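Local atomic coordinates of class I phosphodiesterase PDEB1 (Leishmania major, PDB entry 2R8Q), a protein that belongs to the HD-domain phosphodiesterase superfamily and has an all-helical catalytic domain that holds a zinc and a magnesium ion side by side. Residues I30-A35 / M56-G61; V62-L67 / T82-I87; R91-R96 / H140-M145; V97-F102 / M270-E275. All blocks are in the same frame, centred on the assembly; numbering follows the deposited sequence.

Interaction 1. Residues I30-A35 / M56-G61; sequences IDFGGA and MDAAAG
Ile30 and Phe32 both meet Ala58, and their first torsions match. CG1 of Ile30 (chi1 -64°) and CG of Phe32 (chi1 -64°) each stand anti to the carbonyl carbon of their own residue, which turns both atoms toward helix 55-68. The contact is a loop, the one after helix 21-28, packed on a helix in the all-helical phosphodiesterase fold.

Ile30 covers the helix at Asp57 and Ala58. Its CG1 sits 4.0 Å from Ala58 N, and its CD1 lies 4.1 Å from Asp57 CB. The side chains of Ile30 and Asp57 cross at about a right angle. The other branch, Ile30 CG2, faces Ala58 CB at 4.3 Å. It also lies 3.6 Å above one face of the Phe32 ring, offset toward the rim, so the two loop side chains pack on each other as well as on the helix.

Phe32 meets the helix with its edge. Its CZ is 3.4 Å from Ala58 O, and this oxygen lies in the ring plane. Gly61 has no side chain, and the same ring edge comes up to its backbone: Phe32 CE1 is 3.9 Å from Gly61 C. The two segments are joined by van der Waals contact and not by hydrogen bonds.

The carboxylate of Asp57 is turned to another partner, a salt bridge with Arg91. Phe38 meets the Phe32 ring edge-to-face, and Tyr52 touches Ile30 and Ala58. On the loop itself, a weak bond of 3.1 Å runs from Gly33 N to Asp31 OD1.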
# COMPACT_ATOMS: atom_id res chain seq x y z
N ILE A 30 -1.38 -1.42 34.86
CA ILE A 30 0.06 -1.40 35.10
C ILE A 30 0.44 -0.30 36.08
O ILE A 30 0.14 0.88 35.86
CB ILE A 30 0.86 -1.18 33.79
CG1 ILE A 30 0.64 -2.35 32.83
CG2 ILE A 30 2.34 -1.00 34.11
CD1 ILE A 30 1.23 -3.67 33.30
N ASP A 31 1.09 -0.68 37.18
CA ASP A 31 1.50 0.29 38.19
C ASP A 31 3.00 0.54 38.14
O ASP A 31 3.81 -0.34 38.45
CB ASP A 31 1.09 -0.21 39.58
CG ASP A 31 1.58 0.70 40.69
OD1 ASP A 31 1.57 1.93 40.50
OD2 ASP A 31 1.95 0.18 41.77
N PHE A 32 3.38 1.75 37.74
CA PHE A 32 4.79 2.12 37.64
C PHE A 32 5.25 2.75 38.95
O PHE A 32 6.44 2.76 39.25
CB PHE A 32 5.01 3.14 36.52
CG PHE A 32 4.72 2.61 35.15
CD1 PHE A 32 3.64 3.09 34.43
CD2 PHE A 32 5.54 1.64 34.58
CE1 PHE A 32 3.37 2.61 33.15
CE2 PHE A 32 5.28 1.15 33.30
CZ PHE A 32 4.20 1.64 32.58
N GLY A 33 4.29 3.25 39.72
CA GLY A 33 4.62 3.91 40.97
C GLY A 33 5.30 5.21 40.61
O GLY A 33 4.74 6.04 39.88
N GLY A 34 6.52 5.40 41.11
CA GLY A 34 7.27 6.60 40.81
C GLY A 34 8.69 6.18 40.53
O GLY A 34 9.63 6.95 40.69
N ALA A 35 8.83 4.93 40.10
CA ALA A 35 10.13 4.35 39.81
C ALA A 35 10.73 4.79 38.48
O ALA A 35 11.91 4.57 38.23
CB ALA A 35 10.04 2.83 39.84
N MET A 56 4.48 -6.15 27.21
CA MET A 56 3.84 -5.45 26.11
C MET A 56 2.81 -4.46 26.66
O MET A 56 2.62 -3.38 26.10
CB MET A 56 3.16 -6.43 25.16
CG MET A 56 4.13 -7.11 24.20
SD MET A 56 4.77 -5.93 22.98
CE MET A 56 6.05 -6.91 22.20
N ASP A 57 2.14 -4.83 27.74
CA ASP A 57 1.15 -3.94 28.35
C ASP A 57 1.89 -2.78 29.03
O ASP A 57 1.47 -1.63 28.95
CB ASP A 57 0.30 -4.68 29.39
CG ASP A 57 -0.69 -5.65 28.76
OD1 ASP A 57 -1.13 -5.41 27.62
OD2 ASP A 57 -1.05 -6.64 29.43
N ALA A 58 3.00 -3.09 29.70
CA ALA A 58 3.78 -2.06 30.36
C ALA A 58 4.33 -1.06 29.34
O ALA A 58 4.32 0.14 29.57
CB ALA A 58 4.92 -2.70 31.16
N ALA A 59 4.80 -1.57 28.20
CA ALA A 59 5.34 -0.70 27.16
C ALA A 59 4.25 0.23 26.61
O ALA A 59 4.50 1.40 26.34
CB ALA A 59 5.94 -1.54 26.04
N ALA A 60 3.05 -0.31 26.44
CA ALA A 60 1.93 0.48 25.95
C ALA A 60 1.61 1.54 26.99
O ALA A 60 1.23 2.67 26.66
CB ALA A 60 0.72 -0.41 25.72
N GLY A 61 1.76 1.17 28.26
CA GLY A 61 1.49 2.09 29.35
C GLY A 61 2.49 3.23 29.40
O GLY A 61 2.15 4.35 29.78

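Interaction 2. Residues V62-L67 / T82-I87; sequences VVYNLL and TLLNFI
Tyr64 and Leu84 mark the nearest backbone approach, with their CA atoms 6.3 Å apart. They belong to two helices of the all-helical phosphodiesterase fold, 55-68 and 80-92. The short segments run roughly antiparallel, with 145° between their directions. Their axes come within 10.0 Å, and the interface is apolar and buried.

Ile87 touches two neighbouring residues. Its CD1 points at the backbone and lies 3.5 Å from Tyr64 CA. Its CG2 branch meets Val63 CG2 at 3.5 Å, a close methyl-methyl contact. The side chains of Val63 and Ile87 run antiparallel alongside one another.

Tyr64 holds its ring carbon CG anti to the backbone N (chi1 177°), which sends CG, and the ring with it, toward helix 80-92. The ring atoms CD2 and CE2 meet Leu83 and Leu84. Tyr64 CD2 is 3.9 Å from Leu84 CB, and the two side chains cross at about a right angle. Leu83 CD2 lies 4.0 Å from Tyr64 CE2, on the opposite side of the ring plane to Leu84 CB. The CD2-CE2 bond thus slots between the two leucines, and both approach it obliquely.

Other helices enclose the pair. Val63 and Leu67 also touch helices 102-118 and 127-139, while Tyr64 and Leu84 reach Met28 of helix 21-28. Toward the end of segment 62-67, Leu67 CB rests 4.1 Å from Leu83 CD2.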
# COMPACT_ATOMS: atom_id res chain seq x y z
N VAL A 62 3.73 2.95 29.02
CA VAL A 62 4.77 3.97 29.00
C VAL A 62 4.36 5.07 28.03
O VAL A 62 4.35 6.25 28.37
CB VAL A 62 6.13 3.38 28.57
CG1 VAL A 62 7.15 4.48 28.34
CG2 VAL A 62 6.63 2.41 29.64
N VAL A 63 3.99 4.68 26.81
CA VAL A 63 3.60 5.67 25.82
C VAL A 63 2.29 6.36 26.16
O VAL A 63 2.15 7.56 25.91
CB VAL A 63 3.52 5.06 24.40
CG1 VAL A 63 4.91 4.68 23.93
CG2 VAL A 63 2.61 3.86 24.39
N TYR A 64 1.32 5.64 26.71
CA TYR A 64 0.05 6.29 27.05
C TYR A 64 0.28 7.35 28.12
O TYR A 64 -0.25 8.46 28.03
CB TYR A 64 -0.99 5.27 27.55
CG TYR A 64 -2.28 5.94 27.97
CD1 TYR A 64 -2.46 6.41 29.28
CD2 TYR A 64 -3.29 6.20 27.04
CE1 TYR A 64 -3.60 7.12 29.64
CE2 TYR A 64 -4.44 6.91 27.40
CZ TYR A 64 -4.58 7.37 28.70
OH TYR A 64 -5.70 8.11 29.04
N ASN A 65 1.06 7.01 29.14
CA ASN A 65 1.35 7.94 30.22
C ASN A 65 2.12 9.15 29.70
O ASN A 65 1.75 10.30 29.96
CB ASN A 65 2.18 7.25 31.30
CG ASN A 65 2.36 8.10 32.54
OD1 ASN A 65 1.51 8.10 33.44
ND2 ASN A 65 3.45 8.86 32.58
N LEU A 66 3.18 8.89 28.95
CA LEU A 66 4.01 9.96 28.41
C LEU A 66 3.22 10.91 27.51
O LEU A 66 3.29 12.13 27.68
CB LEU A 66 5.19 9.38 27.63
CG LEU A 66 6.16 10.40 27.04
CD1 LEU A 66 6.85 11.17 28.16
CD2 LEU A 66 7.20 9.68 26.19
N LEU A 67 2.47 10.35 26.57
CA LEU A 67 1.71 11.18 25.64
C LEU A 67 0.52 11.89 26.27
O LEU A 67 0.32 13.08 26.05
CB LEU A 67 1.26 10.36 24.44
CG LEU A 67 2.40 9.82 23.57
CD1 LEU A 67 1.82 9.18 22.32
CD2 LEU A 67 3.35 10.95 23.19
N THR A 82 -9.37 7.19 22.86
CA THR A 82 -8.94 7.19 21.47
C THR A 82 -7.43 6.97 21.42
O THR A 82 -6.94 6.17 20.62
CB THR A 82 -9.28 8.51 20.77
OG1 THR A 82 -10.68 8.78 20.90
CG2 THR A 82 -8.92 8.44 19.29
N LEU A 83 -6.71 7.69 22.27
CA LEU A 83 -5.25 7.56 22.33
C LEU A 83 -4.84 6.13 22.69
O LEU A 83 -3.96 5.55 22.06
CB LEU A 83 -4.66 8.53 23.36
CG LEU A 83 -3.15 8.42 23.61
CD1 LEU A 83 -2.40 8.71 22.31
CD2 LEU A 83 -2.74 9.39 24.69
N LEU A 84 -5.48 5.56 23.71
CA LEU A 84 -5.14 4.20 24.12
C LEU A 84 -5.46 3.19 23.01
O LEU A 84 -4.66 2.29 22.74
CB LEU A 84 -5.87 3.83 25.42
CG LEU A 84 -5.50 2.48 26.05
CD1 LEU A 84 -3.98 2.37 26.23
CD2 LEU A 84 -6.20 2.33 27.40
N ASN A 85 -6.61 3.34 22.37
CA ASN A 85 -6.97 2.44 21.28
C ASN A 85 -5.93 2.53 20.17
O ASN A 85 -5.53 1.52 19.59
CB ASN A 85 -8.34 2.77 20.69
CG ASN A 85 -9.49 2.31 21.58
OD1 ASN A 85 -9.34 1.40 22.40
ND2 ASN A 85 -10.65 2.93 21.40
N PHE A 86 -5.50 3.76 19.87
CA PHE A 86 -4.49 3.97 18.82
C PHE A 86 -3.20 3.22 19.18
O PHE A 86 -2.65 2.49 18.35
CB PHE A 86 -4.20 5.46 18.66
CG PHE A 86 -3.06 5.77 17.73
CD1 PHE A 86 -3.22 5.66 16.35
CD2 PHE A 86 -1.83 6.17 18.24
CE1 PHE A 86 -2.17 5.95 15.49
CE2 PHE A 86 -0.76 6.45 17.38
CZ PHE A 86 -0.94 6.35 16.01
N ILE A 87 -2.73 3.39 20.41
CA ILE A 87 -1.52 2.72 20.85
C ILE A 87 -1.67 1.20 20.70
O ILE A 87 -0.76 0.53 20.20
CB ILE A 87 -1.21 3.07 22.32
CG1 ILE A 87 -0.88 4.56 22.42
CG2 ILE A 87 -0.05 2.22 22.83
CD1 ILE A 87 -0.80 5.08 23.85

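Interaction 3. Residues R91-R96 / H140-M145. With ZN (zinc ion), chain C; MG (magnesium ion), chain D.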
# COMPACT_ATOMS: atom_id res chain seq x y z
N ARG A 91 0.30 -1.48 18.34
CA ARG A 91 0.96 -2.63 18.93
C ARG A 91 0.61 -3.93 18.21
O ARG A 91 1.47 -4.79 17.98
CB ARG A 91 0.60 -2.74 20.41
CG ARG A 91 1.41 -3.77 21.17
CD ARG A 91 1.03 -3.81 22.64
NE ARG A 91 -0.29 -4.40 22.85
CZ ARG A 91 -0.84 -4.60 24.04
NH1 ARG A 91 -0.18 -4.26 25.14
NH2 ARG A 91 -2.04 -5.16 24.14
N ARG A 92 -0.67 -4.08 17.85
CA ARG A 92 -1.15 -5.27 17.16
C ARG A 92 -0.46 -5.52 15.83
O ARG A 92 -0.41 -6.66 15.35
CB ARG A 92 -2.65 -5.17 16.88
CG ARG A 92 -3.55 -5.30 18.08
CD ARG A 92 -4.99 -5.13 17.63
NE ARG A 92 -5.95 -5.39 18.70
CZ ARG A 92 -7.26 -5.30 18.56
NH1 ARG A 92 -7.79 -4.96 17.39
NH2 ARG A 92 -8.06 -5.56 19.59
N ARG A 93 0.06 -4.46 15.22
CA ARG A 93 0.68 -4.58 13.91
C ARG A 93 2.19 -4.75 13.89
O ARG A 93 2.81 -4.75 12.82
CB ARG A 93 0.23 -3.42 13.03
CG ARG A 93 -1.27 -3.51 12.71
CD ARG A 93 -1.80 -2.28 12.00
NE ARG A 93 -3.19 -2.43 11.58
CZ ARG A 93 -4.24 -2.49 12.40
NH1 ARG A 93 -4.08 -2.42 13.72
NH2 ARG A 93 -5.46 -2.61 11.89
N TYR A 94 2.80 -4.89 15.07
CA TYR A 94 4.23 -5.14 15.14
C TYR A 94 4.43 -6.63 15.36
O TYR A 94 3.71 -7.26 16.15
CB TYR A 94 4.89 -4.33 16.26
CG TYR A 94 5.05 -2.87 15.88
CD1 TYR A 94 4.10 -1.92 16.26
CD2 TYR A 94 6.08 -2.47 15.03
CE1 TYR A 94 4.17 -0.60 15.79
CE2 TYR A 94 6.16 -1.16 14.56
CZ TYR A 94 5.20 -0.24 14.94
OH TYR A 94 5.25 1.04 14.43
N ARG A 95 5.39 -7.19 14.63
CA ARG A 95 5.68 -8.61 14.70
C ARG A 95 6.71 -8.95 15.76
O ARG A 95 7.39 -8.08 16.30
CB ARG A 95 6.17 -9.09 13.33
CG ARG A 95 5.21 -8.80 12.19
CD ARG A 95 5.68 -9.46 10.90
NE ARG A 95 4.75 -9.26 9.79
CZ ARG A 95 4.87 -9.85 8.61
NH1 ARG A 95 5.87 -10.69 8.38
NH2 ARG A 95 3.98 -9.61 7.65
N ARG A 96 6.82 -10.24 16.06
CA ARG A 96 7.76 -10.70 17.06
C ARG A 96 9.16 -10.90 16.48
O ARG A 96 9.69 -12.02 16.49
CB ARG A 96 7.27 -12.00 17.69
CG ARG A 96 5.94 -11.87 18.42
CD ARG A 96 5.60 -13.13 19.20
NE ARG A 96 4.30 -13.04 19.86
CZ ARG A 96 3.14 -12.96 19.22
NH1 ARG A 96 3.11 -12.96 17.89
NH2 ARG A 96 2.01 -12.88 19.90
N HIS A 140 5.74 4.47 12.60
CA HIS A 140 6.83 4.48 11.62
C HIS A 140 7.44 3.17 11.13
O HIS A 140 8.13 3.18 10.11
CB HIS A 140 7.93 5.46 12.06
CG HIS A 140 9.05 4.83 12.82
ND1 HIS A 140 8.98 4.57 14.18
CD2 HIS A 140 10.27 4.42 12.42
CE1 HIS A 140 10.12 4.02 14.57
NE2 HIS A 140 10.92 3.92 13.53
N ASP A 141 7.19 2.06 11.81
CA ASP A 141 7.72 0.76 11.39
C ASP A 141 6.65 -0.34 11.35
O ASP A 141 6.97 -1.53 11.35
CB ASP A 141 8.86 0.29 12.32
CG ASP A 141 10.21 0.79 11.87
OD1 ASP A 141 10.44 0.85 10.65
OD2 ASP A 141 11.05 1.11 12.75
N LEU A 142 5.38 0.06 11.30
CA LEU A 142 4.28 -0.91 11.30
C LEU A 142 4.45 -2.12 10.39
O LEU A 142 4.71 -1.99 9.20
CB LEU A 142 2.96 -0.21 10.94
CG LEU A 142 2.38 0.77 11.97
CD1 LEU A 142 1.31 1.63 11.31
CD2 LEU A 142 1.79 0.00 13.15
N ASP A 143 4.27 -3.31 10.97
CA ASP A 143 4.34 -4.58 10.25
C ASP A 143 5.70 -4.89 9.62
O ASP A 143 5.78 -5.59 8.60
CB ASP A 143 3.22 -4.62 9.20
CG ASP A 143 3.02 -6.01 8.61
OD1 ASP A 143 3.01 -7.00 9.37
OD2 ASP A 143 2.86 -6.10 7.37
N HIS A 144 6.76 -4.37 10.22
CA HIS A 144 8.12 -4.65 9.74
C HIS A 144 8.28 -6.17 9.89
O HIS A 144 7.85 -6.75 10.89
CB HIS A 144 9.14 -3.90 10.60
CG HIS A 144 10.49 -3.77 9.97
ND1 HIS A 144 11.33 -4.85 9.76
CD2 HIS A 144 11.15 -2.69 9.51
CE1 HIS A 144 12.45 -4.43 9.21
NE2 HIS A 144 12.37 -3.12 9.04
N MET A 145 8.91 -6.80 8.91
CA MET A 145 9.09 -8.25 8.92
C MET A 145 10.48 -8.71 9.33
O MET A 145 10.79 -9.90 9.28
CB MET A 145 8.74 -8.80 7.53
CG MET A 145 7.31 -8.47 7.10
SD MET A 145 6.98 -8.60 5.32
CE MET A 145 6.50 -6.91 4.94
ZN ZN C . 12.60 2.52 13.10
MG MG D . 12.01 1.77 9.47
O HOH W 1 1.27 -7.25 11.45
O HOH W 2 7.03 -5.45 13.23
O HOH W 3 12.91 3.02 11.03
O HOH W 4 14.46 1.32 12.53
O HOH W 5 11.28 0.49 7.81
O HOH W 6 13.25 2.78 7.97
O HOH W 7 13.59 0.25 9.79
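Tyr94 and Asp141 touch beside the metal centre. His140 and Asp141 form the His-Asp pair that gives the HD phosphodiesterases their name. His140 NE2 binds the zinc ion. Asp141 bridges the two metals, with OD2 2.1 Å from zinc and OD1 2.2 Å from magnesium. Water 3 binds both ions. His104 and Asp254 are the other protein ligands of zinc.

Behind Asp141 stands the Tyr94 ring, its CE2 3.3 Å from Asp141 O. Asp141 N gives a weak bond to Tyr94 OH, which is also hydrogen-bonded to Leu138 O. Across the ring, but on the same side of its plane, Tyr94 CE1 meets Leu142 CD2 at 3.6 Å.

The next layer is a type II beta turn from Asp141 to His144. Asp143 N makes a weak bond to Arg93 O. Asp143 CG is anti to its backbone N (chi1 -168°), and the carboxylate reaches Arg95. The salt bridge runs from Arg95 NE to Asp143 OD1 at 2.9 Å (N-H...O 148°). The NE atom comes from above the carboxylate plane, 41° out of it. Arg95 NH2 adds a weak second bond to OD1. The main outside polar partner of Asp143 is His175.

Two waters bridge the segments. Water 1 links the Arg93 carbonyl to Asp143 OD1. Water 2 joins backbone to backbone, 2.8 Å from both Arg95 N and His144 O.

Interaction 4. Residues V97-F102 / M270-E275; sequences VPYHNF and MAVTEE. With IBM (3-isobutyl-1-methylxanthine), chain E.
Glu275 receives three hydrogen bonds from the loop at Tyr99 and His100. Its OE1 accepts two of them. Tyr99 N comes on the anti side at 2.9 Å, and His100 N on the syn side at 2.9 Å. Its OE2 accepts the third, from His100 ND1 at 2.6 Å. That bond is nearly straight (173°) and lies in the imidazole plane. Together they fix the carboxylate and set the rotation of the His100 ring.

Apolar contacts are made with Val272 and Glu274. Val272 CG2 sits over one face of the Tyr99 ring, offset toward the rim and 3.5 Å from its centroid, as a CH-pi contact. Pro98 CG packs on Glu274 CG at 3.9 Å.

The bound 3-isobutyl-1-methylxanthine touches this layer. Its C13 is 3.8 Å from His100 CE1, and its C10 is 3.8 Å from Val272 CG2. Tyr99, His100 and Val272 all line its pocket.

Within the loop, Asn101 ND2 bonds to Val97 O at 2.8 Å. The His100 ring stacks on His144 and meets His104 edge-to-face. The contact joins helix 262-285 to the loop that leads into helix 102-118, where Asn101 is the N-cap.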
# COMPACT_ATOMS: atom_id res chain seq x y z
N VAL A 97 9.74 -9.82 15.97
CA VAL A 97 11.09 -9.85 15.42
C VAL A 97 12.01 -9.32 16.52
O VAL A 97 11.56 -8.64 17.44
CB VAL A 97 11.20 -8.98 14.15
CG1 VAL A 97 10.39 -9.60 13.03
CG2 VAL A 97 10.70 -7.57 14.44
N PRO A 98 13.32 -9.61 16.43
CA PRO A 98 14.29 -9.16 17.44
C PRO A 98 14.41 -7.67 17.71
O PRO A 98 14.54 -7.26 18.87
CB PRO A 98 15.62 -9.74 16.93
CG PRO A 98 15.19 -10.96 16.16
CD PRO A 98 13.98 -10.44 15.41
N TYR A 99 14.36 -6.86 16.66
CA TYR A 99 14.51 -5.43 16.83
C TYR A 99 13.33 -4.56 16.44
O TYR A 99 12.88 -3.73 17.23
CB TYR A 99 15.75 -4.95 16.06
CG TYR A 99 16.04 -3.48 16.24
CD1 TYR A 99 16.60 -2.99 17.42
CD2 TYR A 99 15.74 -2.56 15.23
CE1 TYR A 99 16.86 -1.64 17.59
CE2 TYR A 99 15.99 -1.21 15.39
CZ TYR A 99 16.55 -0.75 16.56
OH TYR A 99 16.82 0.59 16.71
N HIS A 100 12.81 -4.74 15.23
CA HIS A 100 11.70 -3.92 14.77
C HIS A 100 10.35 -4.35 15.30
O HIS A 100 9.39 -4.55 14.54
CB HIS A 100 11.68 -3.83 13.24
CG HIS A 100 12.76 -2.96 12.68
ND1 HIS A 100 13.94 -3.46 12.18
CD2 HIS A 100 12.86 -1.61 12.60
CE1 HIS A 100 14.72 -2.45 11.80
NE2 HIS A 100 14.08 -1.32 12.05
N ASN A 101 10.28 -4.47 16.62
CA ASN A 101 9.06 -4.86 17.31
C ASN A 101 8.49 -3.62 18.00
O ASN A 101 9.03 -2.52 17.88
CB ASN A 101 9.37 -5.96 18.32
CG ASN A 101 10.53 -5.61 19.23
OD1 ASN A 101 10.53 -4.56 19.86
ND2 ASN A 101 11.52 -6.49 19.30
N PHE A 102 7.39 -3.80 18.74
CA PHE A 102 6.74 -2.68 19.41
C PHE A 102 7.68 -1.88 20.32
O PHE A 102 7.57 -0.67 20.42
CB PHE A 102 5.53 -3.19 20.20
CG PHE A 102 4.70 -2.11 20.83
CD1 PHE A 102 4.11 -1.11 20.06
CD2 PHE A 102 4.47 -2.11 22.21
CE1 PHE A 102 3.30 -0.14 20.64
CE2 PHE A 102 3.66 -1.14 22.80
CZ PHE A 102 3.08 -0.15 22.02
N MET A 270 22.56 -5.73 20.51
CA MET A 270 22.39 -7.18 20.48
C MET A 270 21.11 -7.52 19.71
O MET A 270 21.08 -8.48 18.94
CB MET A 270 22.30 -7.74 21.90
CG MET A 270 23.58 -7.60 22.70
SD MET A 270 23.38 -8.22 24.39
CE MET A 270 24.98 -7.84 25.09
N ALA A 271 20.06 -6.72 19.92
CA ALA A 271 18.79 -6.95 19.24
C ALA A 271 18.93 -6.70 17.74
O ALA A 271 18.44 -7.49 16.93
CB ALA A 271 17.71 -6.05 19.83
N VAL A 272 19.57 -5.60 17.36
CA VAL A 272 19.77 -5.29 15.95
C VAL A 272 20.57 -6.41 15.30
O VAL A 272 20.22 -6.91 14.23
CB VAL A 272 20.56 -3.97 15.75
CG1 VAL A 272 20.88 -3.77 14.27
CG2 VAL A 272 19.75 -2.79 16.26
N THR A 273 21.65 -6.81 15.96
CA THR A 273 22.51 -7.87 15.44
C THR A 273 21.76 -9.16 15.17
O THR A 273 21.91 -9.77 14.11
CB THR A 273 23.68 -8.14 16.40
OG1 THR A 273 24.49 -6.96 16.51
CG2 THR A 273 24.55 -9.29 15.89
N GLU A 274 20.94 -9.60 16.13
CA GLU A 274 20.19 -10.83 15.95
C GLU A 274 19.19 -10.72 14.81
O GLU A 274 18.97 -11.69 14.09
CB GLU A 274 19.47 -11.22 17.24
CG GLU A 274 18.63 -12.50 17.14
CD GLU A 274 19.41 -13.70 16.60
OE1 GLU A 274 20.63 -13.78 16.84
OE2 GLU A 274 18.79 -14.57 15.96
N GLU A 275 18.57 -9.55 14.64
CA GLU A 275 17.62 -9.41 13.54
C GLU A 275 18.36 -9.51 12.21
O GLU A 275 17.89 -10.16 11.27
CB GLU A 275 16.86 -8.08 13.62
CG GLU A 275 15.84 -7.94 12.50
CD GLU A 275 14.83 -6.82 12.74
OE1 GLU A 275 14.17 -6.83 13.80
OE2 GLU A 275 14.70 -5.95 11.86
N9 IBM E . 22.39 -0.27 11.08
C8 IBM E . 23.62 -0.89 11.04
N7 IBM E . 24.14 -1.09 12.22
C5 IBM E . 23.20 -0.56 13.10
C4 IBM E . 22.12 -0.06 12.41
N3 IBM E . 21.02 0.53 12.93
C2 IBM E . 21.01 0.62 14.29
N1 IBM E . 22.06 0.13 15.07
C6 IBM E . 23.16 -0.46 14.48
O6 IBM E . 24.07 -0.89 15.16
O2 IBM E . 20.05 1.14 14.84
C10 IBM E . 22.00 0.25 16.52
C11 IBM E . 19.93 1.02 12.10
C12 IBM E . 19.26 -0.16 11.39
C13 IBM E . 18.12 -0.72 12.24
C14 IBM E . 18.77 0.24 10.01

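How the interactions relate
From the N terminus, interaction 1 comes first and closes the loop that carries helix 45-51. Interaction 2 follows in series. It uses the same helix 55-68 and closes the connection to helix 80-92. Interaction 3 starts at the end of helix 80-92 and closes a longer loop, through helices 102-118 and 127-139, back to the metal-binding turn. Interaction 4 begins at the next residue, Val97, and reaches far ahead to helix 262-285. Its segments alternate with those of interaction 3, so the two cross, and His100 packs on both Asp141 and His144. Phe102 links the groups by packing on Ala59 and Ile87. The N-terminal helices are thus tied to the metal site and ligand pocket.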